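Local coordinates for hypothetical protein SP2199 (PDB 2IBO), which is of unknown function but belongs to a family of thiamine-binding proteins and so probably binds thiamine or a related small molecule, at residues D23-I26 / A27-T31; R54-K57 / E58-V62. All coordinates share one frame; numbering follows the deposited sequence.

Contacts 1 and 2 are single helical stretches, one on each of the two long helices of the chain. Helix 16-31 carries contact 1 and helix 49-64 carries contact 2. Their centres lie 10 Å apart, and side chains of the two meet. One face of the Tyr28 ring lies toward Glu58 and Ala59: its CE2 is 3.6 Å from Ala59 N, and its OH reaches Glu58 CB. Beside it, Leu29 CD1 packs on Ala59 CB at 3.6 Å. Contact 1 stays within its own subunit, whereas contact 2 also reaches a second copy of the protein. No bound ligand defines a pocket at either contact.

Contact 1. Residues D23-I26 / A27-T31; sequences DQVI and AYLQT
Tyr28 turns the edge of its ring, near the ring plane, to the carbonyl oxygen of Val25. The link to the preceding turn is made at the root of the side chain, where Tyr28 CB lies 3.4 Å from Gln24 O. With CG anti to the backbone N (chi1 164°), the ring leads away from this turn, and one of its faces is turned to helix 49-64. The second flat group is the amide of Gln30. The CG2 methyl of Ile26 sits over one face of it, 4.0 Å from Gln30 CD. The carbonyl oxygen of Ile26 lies on that same side of the amide plane, and Gln30 CG is 3.4 Å from this oxygen. Val25 and Leu29 run side by side and point the same way, with Val25 CG1 4.0 Å from Leu29 CD2. Leu29 also leans over the Val25 carbonyl, its CB 3.3 Å from Val25 O.

Four backbone bonds tie the two halves together. Ala27 N gives to Asp23 O at 2.9 Å, and Gln30 N gives to Ile26 O at 2.9 Å. Tyr28 bonds likewise to Gln24, and Leu29 to Val25. All are close to straight. Leu29 goes on to meet Met36, Thr43 and Leu45 of the sheet, while Val25 touches Ala63. This is a regular alpha-helical i to i+4 ladder. It belongs to the first helix of a ferredoxin-like beta-alpha-beta-beta-alpha-beta fold, packed on the antiparallel sheet.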
loop_
_atom_site.group_PDB
_atom_site.type_symbol
_atom_site.label_atom_id
_atom_site.label_comp_id
_atom_site.label_asym_id
_atom_site.label_seq_id
_atom_site.Cartn_x
_atom_site.Cartn_y
_atom_site.Cartn_z
ATOM N N ASP A 23 -2.994 2.359 20.367
ATOM C CA ASP A 23 -3.760 3.300 21.175
ATOM C C ASP A 23 -3.029 4.635 21.226
ATOM O O ASP A 23 -3.647 5.689 21.101
ATOM C CB ASP A 23 -3.951 2.766 22.602
ATOM C CG ASP A 23 -5.115 1.799 22.711
ATOM O OD1 ASP A 23 -5.328 1.244 23.812
ATOM O OD2 ASP A 23 -5.821 1.597 21.702
ATOM N N GLN A 24 -1.711 4.582 21.399
ATOM C CA GLN A 24 -0.901 5.799 21.481
ATOM C C GLN A 24 -0.921 6.623 20.199
ATOM O O GLN A 24 -0.984 7.851 20.247
ATOM C CB GLN A 24 0.548 5.459 21.831
ATOM C CG GLN A 24 0.722 4.784 23.175
ATOM C CD GLN A 24 0.299 5.656 24.348
ATOM O OE1 GLN A 24 -0.854 6.089 24.450
ATOM N NE2 GLN A 24 1.240 5.911 25.249
ATOM N N VAL A 25 -0.865 5.954 19.053
ATOM C CA VAL A 25 -0.877 6.691 17.814
ATOM C C VAL A 25 -2.241 7.352 17.598
ATOM O O VAL A 25 -2.323 8.486 17.110
ATOM C CB VAL A 25 -0.515 5.783 16.623
ATOM C CG1 VAL A 25 -0.590 6.584 15.323
ATOM C CG2 VAL A 25 0.903 5.221 16.808
ATOM N N ILE A 26 -3.308 6.656 17.978
ATOM C CA ILE A 26 -4.654 7.196 17.825
ATOM C C ILE A 26 -4.834 8.409 18.741
ATOM O O ILE A 26 -5.279 9.472 18.302
ATOM C CB ILE A 26 -5.731 6.127 18.160
ATOM C CG1 ILE A 26 -5.738 5.033 17.086
ATOM C CG2 ILE A 26 -7.124 6.779 18.237
ATOM C CD1 ILE A 26 -6.436 5.452 15.783
ATOM N N ALA A 27 -4.480 8.249 20.013
ATOM C CA ALA A 27 -4.604 9.333 20.994
ATOM C C ALA A 27 -3.834 10.565 20.522
ATOM O O ALA A 27 -4.355 11.677 20.527
ATOM C CB ALA A 27 -4.078 8.882 22.355
ATOM N N TYR A 28 -2.589 10.365 20.116
ATOM C CA TYR A 28 -1.796 11.477 19.627
ATOM C C TYR A 28 -2.523 12.170 18.488
ATOM O O TYR A 28 -2.672 13.380 18.501
ATOM C CB TYR A 28 -0.436 11.017 19.108
ATOM C CG TYR A 28 0.206 12.078 18.255
ATOM C CD1 TYR A 28 0.666 13.262 18.818
ATOM C CD2 TYR A 28 0.256 11.946 16.869
ATOM C CE1 TYR A 28 1.147 14.297 18.024
ATOM C CE2 TYR A 28 0.736 12.975 16.062
ATOM C CZ TYR A 28 1.173 14.146 16.651
ATOM O OH TYR A 28 1.575 15.180 15.857
ATOM N N LEU A 29 -2.960 11.394 17.501
ATOM C CA LEU A 29 -3.665 11.932 16.343
ATOM C C LEU A 29 -4.888 12.767 16.752
ATOM O O LEU A 29 -5.124 13.843 16.215
ATOM C CB LEU A 29 -4.069 10.779 15.409
ATOM C CG LEU A 29 -3.319 10.476 14.100
ATOM C CD1 LEU A 29 -1.871 10.873 14.142
ATOM C CD2 LEU A 29 -3.432 9.004 13.837
ATOM N N GLN A 30 -5.667 12.284 17.708
ATOM C CA GLN A 30 -6.848 13.031 18.159
ATOM C C GLN A 30 -6.440 14.402 18.730
ATOM O O GLN A 30 -7.187 15.378 18.679
ATOM C CB GLN A 30 -7.604 12.226 19.225
ATOM C CG GLN A 30 -8.303 11.016 18.670
ATOM C CD GLN A 30 -8.825 10.085 19.743
ATOM O OE1 GLN A 30 -9.735 9.293 19.490
ATOM N NE2 GLN A 30 -8.242 10.159 20.946
ATOM N N THR A 31 -5.233 14.443 19.268
ATOM C CA THR A 31 -4.652 15.634 19.852
ATOM C C THR A 31 -4.439 16.747 18.846
ATOM O O THR A 31 -4.511 17.925 19.195
ATOM C CB THR A 31 -3.305 15.279 20.501
ATOM O OG1 THR A 31 -3.529 14.908 21.861
ATOM C CG2 THR A 31 -2.342 16.418 20.433
#

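Contact 2. Residues R54-K57 / E58-V62; sequences RILK and EALEV
Lys57 and Glu61 cross one helical turn apart, the methylenes of the lysine passing the carboxylate of the glutamate. Lys57 is extended throughout, with CG anti to the backbone N (chi1 -174°). Lys57 CG lies 4.1 Å from Glu61 CD, and further out Lys57 CE is 3.8 Å from Glu61 OE2. Nearer the backbone, Glu61 CG lies against Lys57 O. The charged ends do not join: Lys57 NZ stays 4.7 Å from Glu61 OE2. The ammonium group instead forms a salt bridge with Asp50 of the second subunit. Phe49 of that subunit packs on both Lys57 and Glu61.

Glu58 joins the preceding turn through its backbone and the first part of its side chain. Glu58 N gives its hydrogen to Arg54 O at 3.0 Å, at an N-H...O angle of 160°. Glu58 CB rests 3.7 Å from Arg54 O. The chain then bends at chi2 and its carboxylate leads away from residues 54-57.

Leu56 lies on the buried side of the helix. Leu56 CD1 meets Leu60 CD1 at 4.2 Å, a loose methyl-to-methyl contact. Leu60 N bonds to Leu56 O at 3.0 Å, and Leu60 CG lies close to the same carbonyl. Leu56 continues onto Leu7 and Val74 of the sheet. Ala59 bonds back to Ile55 O, and Glu61 to Lys57 O, which completes the ladder of i to i+4 bonds.

The stretch is thus amphipathic. Ile55, Leu56 and Ala59 face the interior of the subunit; Leu60 packs on Ala72 and also on Ile76 of the second subunit. The ammonium group of Lys57 pairs with Asp50 of the second subunit. Glu61 probably adds a longer-range electrostatic pull on that lysine, but the bond that fixes its ammonium group comes from the neighbouring chain.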
loop_
_atom_site.group_PDB
_atom_site.type_symbol
_atom_site.label_atom_id
_atom_site.label_comp_id
_atom_site.label_asym_id
_atom_site.label_seq_id
_atom_site.Cartn_x
_atom_site.Cartn_y
_atom_site.Cartn_z
ATOM N N ARG A 54 3.915 16.812 9.123
ATOM C CA ARG A 54 4.375 17.011 10.488
ATOM C C ARG A 54 3.689 15.995 11.407
ATOM O O ARG A 54 4.344 15.323 12.206
ATOM C CB ARG A 54 4.045 18.431 10.950
ATOM C CG ARG A 54 4.662 18.808 12.279
ATOM C CD ARG A 54 3.953 19.986 12.894
ATOM N NE ARG A 54 2.701 19.587 13.533
ATOM C CZ ARG A 54 1.512 20.110 13.241
ATOM N NH1 ARG A 54 1.398 21.061 12.311
ATOM N NH2 ARG A 54 0.431 19.685 13.883
ATOM N N ILE A 55 2.367 15.880 11.288
ATOM C CA ILE A 55 1.612 14.953 12.118
ATOM C C ILE A 55 2.023 13.508 11.844
ATOM O O ILE A 55 2.141 12.706 12.770
ATOM C CB ILE A 55 0.090 15.136 11.900
ATOM C CG1 ILE A 55 -0.323 16.545 12.381
ATOM C CG2 ILE A 55 -0.692 14.068 12.650
ATOM C CD1 ILE A 55 -1.810 16.841 12.281
ATOM N N LEU A 56 2.262 13.180 10.575
ATOM C CA LEU A 56 2.673 11.825 10.199
ATOM C C LEU A 56 3.972 11.472 10.909
ATOM O O LEU A 56 4.078 10.409 11.526
ATOM C CB LEU A 56 2.875 11.712 8.678
ATOM C CG LEU A 56 3.440 10.387 8.118
ATOM C CD1 LEU A 56 2.538 9.205 8.504
ATOM C CD2 LEU A 56 3.563 10.478 6.606
ATOM N N LYS A 57 4.949 12.379 10.826
ATOM C CA LYS A 57 6.252 12.169 11.452
ATOM C C LYS A 57 6.135 11.985 12.953
ATOM O O LYS A 57 6.780 11.100 13.519
ATOM C CB LYS A 57 7.175 13.338 11.154
ATOM C CG LYS A 57 8.588 13.137 11.657
ATOM C CD LYS A 57 9.461 14.308 11.257
ATOM C CE LYS A 57 10.840 14.179 11.857
ATOM N NZ LYS A 57 11.641 15.424 11.680
ATOM N N GLU A 58 5.302 12.801 13.600
ATOM C CA GLU A 58 5.124 12.682 15.044
ATOM C C GLU A 58 4.410 11.373 15.376
ATOM O O GLU A 58 4.803 10.657 16.294
ATOM C CB GLU A 58 4.322 13.867 15.593
ATOM C CG GLU A 58 5.071 14.695 16.631
ATOM C CD GLU A 58 5.467 13.893 17.859
ATOM O OE1 GLU A 58 6.204 14.430 18.712
ATOM O OE2 GLU A 58 5.040 12.728 17.977
ATOM N N ALA A 59 3.362 11.059 14.621
ATOM C CA ALA A 59 2.612 9.836 14.853
ATOM C C ALA A 59 3.564 8.647 14.846
ATOM O O ALA A 59 3.500 7.778 15.717
ATOM C CB ALA A 59 1.541 9.665 13.779
ATOM N N LEU A 60 4.458 8.616 13.864
ATOM C CA LEU A 60 5.408 7.519 13.768
ATOM C C LEU A 60 6.418 7.514 14.915
ATOM O O LEU A 60 6.778 6.447 15.411
ATOM C CB LEU A 60 6.113 7.545 12.406
ATOM C CG LEU A 60 5.253 6.994 11.254
ATOM C CD1 LEU A 60 5.958 7.182 9.929
ATOM C CD2 LEU A 60 4.968 5.521 11.495
ATOM N N GLU A 61 6.863 8.696 15.346
ATOM C CA GLU A 61 7.806 8.792 16.463
ATOM C C GLU A 61 7.107 8.309 17.738
ATOM O O GLU A 61 7.724 7.682 18.593
ATOM C CB GLU A 61 8.306 10.230 16.627
ATOM C CG GLU A 61 9.090 10.733 15.421
ATOM C CD GLU A 61 9.569 12.170 15.559
ATOM O OE1 GLU A 61 8.773 13.040 15.985
ATOM O OE2 GLU A 61 10.745 12.432 15.221
ATOM N N VAL A 62 5.816 8.588 17.865
ATOM C CA VAL A 62 5.080 8.117 19.028
ATOM C C VAL A 62 5.075 6.588 18.996
ATOM O O VAL A 62 5.429 5.943 19.984
ATOM C CB VAL A 62 3.608 8.590 19.023
ATOM C CG1 VAL A 62 2.837 7.872 20.113
ATOM C CG2 VAL A 62 3.529 10.098 19.214
#